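Local atomic coordinates of protease Do-like 2, chloroplastic (Arabidopsis thaliana, PDB entry 4FLN), a protein that cleaves photodamaged D1 protein of plant photosystem II as a chloroplast serine protease of the Deg family, carrying out the primary cut. Residues 456-468 / 473-485. Numbering follows the deposited sequence.
Sequences LIDMCKDKYLVFE and YVAVLEREASNSA
R479 lays its chain along the 460-463 loop. Its CG packs 3.5 Å from L465 CD2, the two side chains crossing at about a right angle, and its CD lies against C460 SG. K461 CA lies over one face of the guanidinium, offset toward its rim, and NH1 points at D462 O (3.0 Å), a bond whose acceptor is less surely placed. Where strand 474-478 passes into the helix, R479 N donates to K463 O (3.1 Å). A bend at chi2 (57°) brings the K463 amine back to E478, the N-cap residue of helix 479-493; NZ sits 3.0 Å from OE1 in a salt bridge, reaching the carboxylate from above its plane. Strands 464-469 and 474-478 form an antiparallel hairpin of the second PDZ domain's sheet, in which 464-469 also pairs with 437-442; paired backbone bonds join L465 to L477 and F467 to A475. On the face carrying L465 and F467, L477 CD1 reaches the edge of the F467 ring, 3.9 Å from CE1, while F380 and F442 also meet that ring. On the other face V476 splits its branches: CG1, anti to the backbone N (chi1 160°), touches Y464 CD2 at 3.7 Å, and CG2 lies beside V466 CG2. Y464 OH is hydrogen-bonded to E269 of a second subunit.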
ATOM      1  N   LEU B 456      36.635 -16.689 -30.214  1.00 58.68           N
ATOM      2  CA  LEU B 456      36.446 -16.107 -31.531  1.00 51.24           C
ATOM      3  C   LEU B 456      36.996 -14.688 -31.580  1.00 54.37           C
ATOM      4  O   LEU B 456      37.585 -14.279 -32.574  1.00 55.41           O
ATOM      5  CB  LEU B 456      34.973 -16.161 -31.943  1.00 55.97           C
ATOM      6  CG  LEU B 456      34.466 -17.584 -32.210  1.00 59.50           C
ATOM      7  CD1 LEU B 456      32.990 -17.614 -32.560  1.00 50.61           C
ATOM      8  CD2 LEU B 456      35.277 -18.213 -33.318  1.00 58.32           C
ATOM      9  N   ILE B 457      36.819 -13.942 -30.497  1.00 58.80           N
ATOM     10  CA  ILE B 457      37.378 -12.600 -30.415  1.00 55.38           C
ATOM     11  C   ILE B 457      38.889 -12.658 -30.574  1.00 62.08           C
ATOM     12  O   ILE B 457      39.468 -11.898 -31.352  1.00 66.69           O
ATOM     13  CB  ILE B 457      37.062 -11.923 -29.074  1.00 51.68           C
ATOM     14  CG1 ILE B 457      35.692 -11.255 -29.117  1.00 55.05           C
ATOM     15  CG2 ILE B 457      38.105 -10.870 -28.760  1.00 49.78           C
ATOM     16  CD1 ILE B 457      34.576 -12.170 -29.503  1.00 59.15           C
ATOM     17  N   ASP B 458      39.524 -13.566 -29.837  1.00 61.62           N
ATOM     18  CA  ASP B 458      40.982 -13.675 -29.849  1.00 69.10           C
ATOM     19  C   ASP B 458      41.546 -14.169 -31.190  1.00 71.52           C
ATOM     20  O   ASP B 458      42.640 -13.781 -31.591  1.00 71.23           O
ATOM     21  CB  ASP B 458      41.466 -14.572 -28.706  1.00 74.77           C
ATOM     22  CG  ASP B 458      41.037 -14.067 -27.337  1.00 77.35           C
ATOM     23  OD1 ASP B 458      40.635 -12.886 -27.226  1.00 81.68           O
ATOM     24  OD2 ASP B 458      41.108 -14.853 -26.369  1.00 70.22           O
ATOM     25  N   MET B 459      40.800 -15.021 -31.879  1.00 71.99           N
ATOM     26  CA  MET B 459      41.227 -15.504 -33.185  1.00 68.41           C
ATOM     27  C   MET B 459      40.899 -14.519 -34.299  1.00 75.50           C
ATOM     28  O   MET B 459      41.274 -14.739 -35.445  1.00 81.73           O
ATOM     29  CB  MET B 459      40.585 -16.854 -33.498  1.00 66.22           C
ATOM     30  CG  MET B 459      41.072 -17.973 -32.613  1.00 73.10           C
ATOM     31  SD  MET B 459      42.858 -18.179 -32.754  1.00130.16           S
ATOM     32  CE  MET B 459      43.197 -19.265 -31.365  1.00124.78           C
ATOM     33  N   CYS B 460      40.198 -13.435 -33.978  1.00 78.15           N
ATOM     34  CA  CYS B 460      39.724 -12.534 -35.024  1.00 80.15           C
ATOM     35  C   CYS B 460      40.818 -11.591 -35.509  1.00 74.95           C
ATOM     36  O   CYS B 460      41.350 -10.785 -34.745  1.00 77.38           O
ATOM     37  CB  CYS B 460      38.517 -11.719 -34.541  1.00 85.34           C
ATOM     38  SG  CYS B 460      37.750 -10.674 -35.825  1.00 66.14           S
ATOM     39  N   LYS B 461      41.167 -11.728 -36.781  1.00 67.40           N
ATOM     40  CA  LYS B 461      42.068 -10.794 -37.441  1.00 72.34           C
ATOM     41  C   LYS B 461      41.327  -9.803 -38.345  1.00 74.34           C
ATOM     42  O   LYS B 461      41.957  -8.970 -38.999  1.00 63.97           O
ATOM     43  CB  LYS B 461      43.170 -11.546 -38.204  1.00 74.94           C
ATOM     44  CG  LYS B 461      43.326 -13.009 -37.773  1.00 85.65           C
ATOM     45  CD  LYS B 461      44.709 -13.586 -38.061  1.00 86.47           C
ATOM     46  CE  LYS B 461      45.744 -13.033 -37.093  1.00 85.82           C
ATOM     47  NZ  LYS B 461      45.224 -13.014 -35.694  1.00 80.56           N
ATOM     48  N   ASP B 462      39.996  -9.899 -38.384  1.00 79.05           N
ATOM     49  CA  ASP B 462      39.212  -9.200 -39.407  1.00 70.39           C
ATOM     50  C   ASP B 462      39.078  -7.711 -39.193  1.00 71.37           C
ATOM     51  O   ASP B 462      39.418  -7.184 -38.137  1.00 71.40           O
ATOM     52  CB  ASP B 462      37.803  -9.773 -39.484  1.00 70.25           C
ATOM     53  CG  ASP B 462      37.739 -11.035 -40.296  1.00 77.70           C
ATOM     54  OD1 ASP B 462      38.484 -11.115 -41.302  1.00 84.72           O
ATOM     55  OD2 ASP B 462      36.947 -11.937 -39.924  1.00 62.66           O
ATOM     56  N   LYS B 463      38.501  -7.053 -40.190  1.00 75.44           N
ATOM     57  CA  LYS B 463      38.401  -5.604 -40.193  1.00 73.64           C
ATOM     58  C   LYS B 463      37.442  -5.177 -39.098  1.00 66.42           C
ATOM     59  O   LYS B 463      37.766  -4.335 -38.263  1.00 62.13           O
ATOM     60  CB  LYS B 463      37.912  -5.119 -41.561  1.00 77.22           C
ATOM     61  CG  LYS B 463      37.601  -3.629 -41.649  1.00 80.66           C
ATOM     62  CD  LYS B 463      38.787  -2.764 -41.260  1.00 82.53           C
ATOM     63  CE  LYS B 463      38.519  -1.298 -41.569  1.00 85.85           C
ATOM     64  NZ  LYS B 463      39.623  -0.413 -41.102  1.00 87.93           N
ATOM     65  N   TYR B 464      36.267  -5.795 -39.095  1.00 59.17           N
ATOM     66  CA  TYR B 464      35.230  -5.437 -38.145  1.00 56.08           C
ATOM     67  C   TYR B 464      34.884  -6.563 -37.172  1.00 61.94           C
ATOM     68  O   TYR B 464      35.056  -7.750 -37.462  1.00 60.90           O
ATOM     69  CB  TYR B 464      33.970  -5.003 -38.889  1.00 60.85           C
ATOM     70  CG  TYR B 464      34.177  -3.854 -39.851  1.00 65.60           C
ATOM     71  CD1 TYR B 464      34.148  -4.058 -41.225  1.00 64.51           C
ATOM     72  CD2 TYR B 464      34.390  -2.566 -39.383  1.00 70.08           C
ATOM     73  CE1 TYR B 464      34.331  -3.016 -42.105  1.00 68.65           C
ATOM     74  CE2 TYR B 464      34.575  -1.515 -40.253  1.00 81.16           C
ATOM     75  CZ  TYR B 464      34.546  -1.742 -41.615  1.00 79.86           C
ATOM     76  OH  TYR B 464      34.733  -0.688 -42.484  1.00 81.17           O
ATOM     77  N   LEU B 465      34.401  -6.170 -36.003  1.00 62.93           N
ATOM     78  CA  LEU B 465      33.765  -7.102 -35.094  1.00 56.62           C
ATOM     79  C   LEU B 465      32.263  -6.985 -35.318  1.00 56.26           C
ATOM     80  O   LEU B 465      31.658  -5.963 -34.990  1.00 64.63           O
ATOM     81  CB  LEU B 465      34.122  -6.748 -33.648  1.00 55.49           C
ATOM     82  CG  LEU B 465      35.609  -6.843 -33.271  1.00 54.44           C
ATOM     83  CD1 LEU B 465      35.847  -6.357 -31.851  1.00 42.23           C
ATOM     84  CD2 LEU B 465      36.128  -8.264 -33.434  1.00 53.65           C
ATOM     85  N   VAL B 466      31.657  -8.022 -35.889  1.00 49.69           N
ATOM     86  CA  VAL B 466      30.225  -7.978 -36.182  1.00 52.38           C
ATOM     87  C   VAL B 466      29.392  -8.832 -35.218  1.00 53.10           C
ATOM     88  O   VAL B 466      29.517 -10.050 -35.188  1.00 65.56           O
ATOM     89  CB  VAL B 466      29.923  -8.401 -37.642  1.00 44.46           C
ATOM     90  CG1 VAL B 466      28.448  -8.275 -37.929  1.00 37.26           C
ATOM     91  CG2 VAL B 466      30.714  -7.555 -38.614  1.00 36.65           C
ATOM     92  N   PHE B 467      28.540  -8.179 -34.436  1.00 45.90           N
ATOM     93  CA  PHE B 467      27.683  -8.867 -33.483  1.00 38.77           C
ATOM     94  C   PHE B 467      26.236  -8.824 -33.939  1.00 46.31           C
ATOM     95  O   PHE B 467      25.648  -7.751 -34.006  1.00 53.44           O
ATOM     96  CB  PHE B 467      27.784  -8.198 -32.116  1.00 38.65           C
ATOM     97  CG  PHE B 467      29.155  -8.277 -31.494  1.00 51.20           C
ATOM     98  CD1 PHE B 467      30.037  -7.208 -31.587  1.00 48.58           C
ATOM     99  CD2 PHE B 467      29.556  -9.416 -30.802  1.00 42.07           C
ATOM    100  CE1 PHE B 467      31.293  -7.271 -31.011  1.00 42.76           C
ATOM    101  CE2 PHE B 467      30.810  -9.484 -30.230  1.00 41.42           C
ATOM    102  CZ  PHE B 467      31.683  -8.407 -30.338  1.00 43.55           C
ATOM    103  N   GLU B 468      25.658  -9.978 -34.255  1.00 41.66           N
ATOM    104  CA  GLU B 468      24.228 -10.043 -34.544  1.00 42.21           C
ATOM    105  C   GLU B 468      23.441 -10.455 -33.309  1.00 40.73           C
ATOM    106  O   GLU B 468      23.688 -11.509 -32.736  1.00 52.00           O
ATOM    107  CB  GLU B 468      23.937 -11.008 -35.690  1.00 47.20           C
ATOM    108  CG  GLU B 468      24.395 -10.504 -37.044  1.00 68.22           C
ATOM    109  CD  GLU B 468      24.359 -11.586 -38.112  1.00 83.69           C
ATOM    110  OE1 GLU B 468      25.275 -11.605 -38.974  1.00 78.61           O
ATOM    111  OE2 GLU B 468      23.417 -12.416 -38.083  1.00 83.95           O
ATOM    112  N   TYR B 473      19.082  -6.968 -34.690  1.00 50.42           N
ATOM    113  CA  TYR B 473      19.980  -5.839 -34.474  1.00 44.22           C
ATOM    114  C   TYR B 473      21.444  -6.254 -34.715  1.00 46.64           C
ATOM    115  O   TYR B 473      21.851  -7.352 -34.337  1.00 48.41           O
ATOM    116  CB  TYR B 473      19.817  -5.332 -33.043  1.00 29.77           C
ATOM    117  CG  TYR B 473      20.432  -3.978 -32.790  1.00 45.85           C
ATOM    118  CD1 TYR B 473      19.647  -2.834 -32.755  1.00 55.23           C
ATOM    119  CD2 TYR B 473      21.799  -3.836 -32.582  1.00 58.09           C
ATOM    120  CE1 TYR B 473      20.198  -1.587 -32.521  1.00 61.99           C
ATOM    121  CE2 TYR B 473      22.367  -2.588 -32.347  1.00 66.15           C
ATOM    122  CZ  TYR B 473      21.558  -1.463 -32.318  1.00 73.19           C
ATOM    123  OH  TYR B 473      22.099  -0.212 -32.085  1.00 77.49           O
ATOM    124  N   VAL B 474      22.224  -5.384 -35.357  1.00 46.30           N
ATOM    125  CA  VAL B 474      23.642  -5.651 -35.625  1.00 46.47           C
ATOM    126  C   VAL B 474      24.566  -4.539 -35.144  1.00 55.22           C
ATOM    127  O   VAL B 474      24.440  -3.393 -35.561  1.00 71.48           O
ATOM    128  CB  VAL B 474      23.932  -5.857 -37.132  1.00 45.52           C
ATOM    129  CG1 VAL B 474      23.041  -4.971 -37.977  1.00 52.09           C
ATOM    130  CG2 VAL B 474      25.386  -5.545 -37.429  1.00 46.57           C
ATOM    131  N   ALA B 475      25.513  -4.883 -34.282  1.00 54.41           N
ATOM    132  CA  ALA B 475      26.521  -3.923 -33.858  1.00 52.88           C
ATOM    133  C   ALA B 475      27.816  -4.202 -34.588  1.00 54.12           C
ATOM    134  O   ALA B 475      28.365  -5.298 -34.489  1.00 57.09           O
ATOM    135  CB  ALA B 475      26.745  -4.009 -32.369  1.00 53.63           C
ATOM    136  N   VAL B 476      28.307  -3.216 -35.326  1.00 42.20           N
ATOM    137  CA  VAL B 476      29.588  -3.373 -35.980  1.00 51.73           C
ATOM    138  C   VAL B 476      30.601  -2.484 -35.299  1.00 56.42           C
ATOM    139  O   VAL B 476      30.309  -1.332 -34.981  1.00 47.27           O
ATOM    140  CB  VAL B 476      29.527  -3.046 -37.486  1.00 51.26           C
ATOM    141  CG1 VAL B 476      30.915  -2.734 -38.011  1.00 49.67           C
ATOM    142  CG2 VAL B 476      28.920  -4.208 -38.254  1.00 45.26           C
ATOM    143  N   LEU B 477      31.787  -3.037 -35.065  1.00 58.47           N
ATOM    144  CA  LEU B 477      32.872  -2.287 -34.455  1.00 57.72           C
ATOM    145  C   LEU B 477      34.162  -2.547 -35.196  1.00 62.86           C
ATOM    146  O   LEU B 477      34.332  -3.609 -35.792  1.00 67.73           O
ATOM    147  CB  LEU B 477      33.028  -2.674 -32.992  1.00 58.90           C
ATOM    148  CG  LEU B 477      31.830  -2.229 -32.164  1.00 60.54           C
ATOM    149  CD1 LEU B 477      31.116  -3.429 -31.578  1.00 61.79           C
ATOM    150  CD2 LEU B 477      32.286  -1.277 -31.084  1.00 64.33           C
ATOM    151  N   GLU B 478      35.067  -1.574 -35.160  1.00 66.55           N
ATOM    152  CA  GLU B 478      36.366  -1.717 -35.812  1.00 74.51           C
ATOM    153  C   GLU B 478      37.414  -2.330 -34.871  1.00 68.56           C
ATOM    154  O   GLU B 478      37.676  -1.799 -33.787  1.00 56.10           O
ATOM    155  CB  GLU B 478      36.843  -0.365 -36.335  1.00 81.28           C
ATOM    156  CG  GLU B 478      37.632  -0.465 -37.616  1.00 95.52           C
ATOM    157  CD  GLU B 478      38.508   0.747 -37.859  1.00107.58           C
ATOM    158  OE1 GLU B 478      39.678   0.553 -38.258  1.00112.66           O
ATOM    159  OE2 GLU B 478      38.027   1.884 -37.653  1.00105.13           O
ATOM    160  N   ARG B 479      38.017  -3.442 -35.291  1.00 69.80           N
ATOM    161  CA  ARG B 479      38.952  -4.180 -34.434  1.00 72.62           C
ATOM    162  C   ARG B 479      40.053  -3.326 -33.814  1.00 75.15           C
ATOM    163  O   ARG B 479      40.212  -3.308 -32.593  1.00 71.69           O
ATOM    164  CB  ARG B 479      39.586  -5.355 -35.185  1.00 70.27           C
ATOM    165  CG  ARG B 479      38.894  -6.683 -34.941  1.00 76.19           C
ATOM    166  CD  ARG B 479      39.727  -7.866 -35.400  1.00 70.18           C
ATOM    167  NE  ARG B 479      41.053  -7.846 -34.803  1.00 73.20           N
ATOM    168  CZ  ARG B 479      42.165  -7.587 -35.476  1.00 73.81           C
ATOM    169  NH1 ARG B 479      42.114  -7.340 -36.775  1.00 70.02           N
ATOM    170  NH2 ARG B 479      43.332  -7.589 -34.855  1.00 75.82           N
ATOM    171  N   GLU B 480      40.809  -2.621 -34.651  1.00 76.91           N
ATOM    172  CA  GLU B 480      42.009  -1.939 -34.179  1.00 79.38           C
ATOM    173  C   GLU B 480      41.681  -0.834 -33.177  1.00 77.86           C
ATOM    174  O   GLU B 480      42.371  -0.676 -32.167  1.00 85.98           O
ATOM    175  CB  GLU B 480      42.834  -1.400 -35.356  1.00 82.06           C
ATOM    176  N   ALA B 481      40.623  -0.082 -33.453  1.00 65.31           N
ATOM    177  CA  ALA B 481      40.196   0.988 -32.558  1.00 69.48           C
ATOM    178  C   ALA B 481      39.671   0.438 -31.233  1.00 76.82           C
ATOM    179  O   ALA B 481      39.854   1.055 -30.184  1.00 85.88           O
ATOM    180  CB  ALA B 481      39.139   1.861 -33.231  1.00 63.52           C
ATOM    181  N   SER B 482      39.012  -0.717 -31.283  1.00 70.56           N
ATOM    182  CA  SER B 482      38.510  -1.358 -30.073  1.00 70.86           C
ATOM    183  C   SER B 482      39.647  -1.674 -29.118  1.00 75.58           C
ATOM    184  O   SER B 482      39.532  -1.486 -27.909  1.00 85.25           O
ATOM    185  CB  SER B 482      37.753  -2.644 -30.407  1.00 69.88           C
ATOM    186  OG  SER B 482      36.473  -2.357 -30.936  1.00 77.88           O
ATOM    187  N   ASN B 483      40.748  -2.162 -29.670  1.00 72.05           N
ATOM    188  CA  ASN B 483      41.897  -2.522 -28.860  1.00 73.16           C
ATOM    189  C   ASN B 483      42.540  -1.307 -28.202  1.00 72.82           C
ATOM    190  O   ASN B 483      42.782  -1.309 -26.997  1.00 75.65           O
ATOM    191  CB  ASN B 483      42.894  -3.331 -29.687  1.00 75.69           C
ATOM    192  CG  ASN B 483      42.343  -4.694 -30.079  1.00 75.86           C
ATOM    193  OD1 ASN B 483      42.178  -5.003 -31.259  1.00 70.53           O
ATOM    194  ND2 ASN B 483      42.038  -5.511 -29.079  1.00 82.33           N
ATOM    195  N   SER B 484      42.788  -0.263 -28.989  1.00 72.14           N
ATOM    196  CA  SER B 484      43.334   0.992 -28.472  1.00 71.90           C
ATOM    197  C   SER B 484      42.497   1.543 -27.321  1.00 77.59           C
ATOM    198  O   SER B 484      43.023   2.182 -26.408  1.00 89.48           O
ATOM    199  CB  SER B 484      43.407   2.049 -29.577  1.00 69.49           C
ATOM    200  OG  SER B 484      44.005   1.535 -30.753  1.00 76.50           O
ATOM    201  N   ALA B 485      41.190   1.309 -27.376  1.00 63.82           N
ATOM    202  CA  ALA B 485      40.284   1.865 -26.378  1.00 63.68           C
ATOM    203  C   ALA B 485      40.277   1.036 -25.101  1.00 75.03           C
ATOM    204  O   ALA B 485      39.871   1.521 -24.045  1.00 77.39           O
ATOM    205  CB  ALA B 485      38.872   1.993 -26.945  1.00 57.66           C
TER
HETATM  206  O   HOH W   1      40.552  -2.860 -37.072  1.00 49.16           O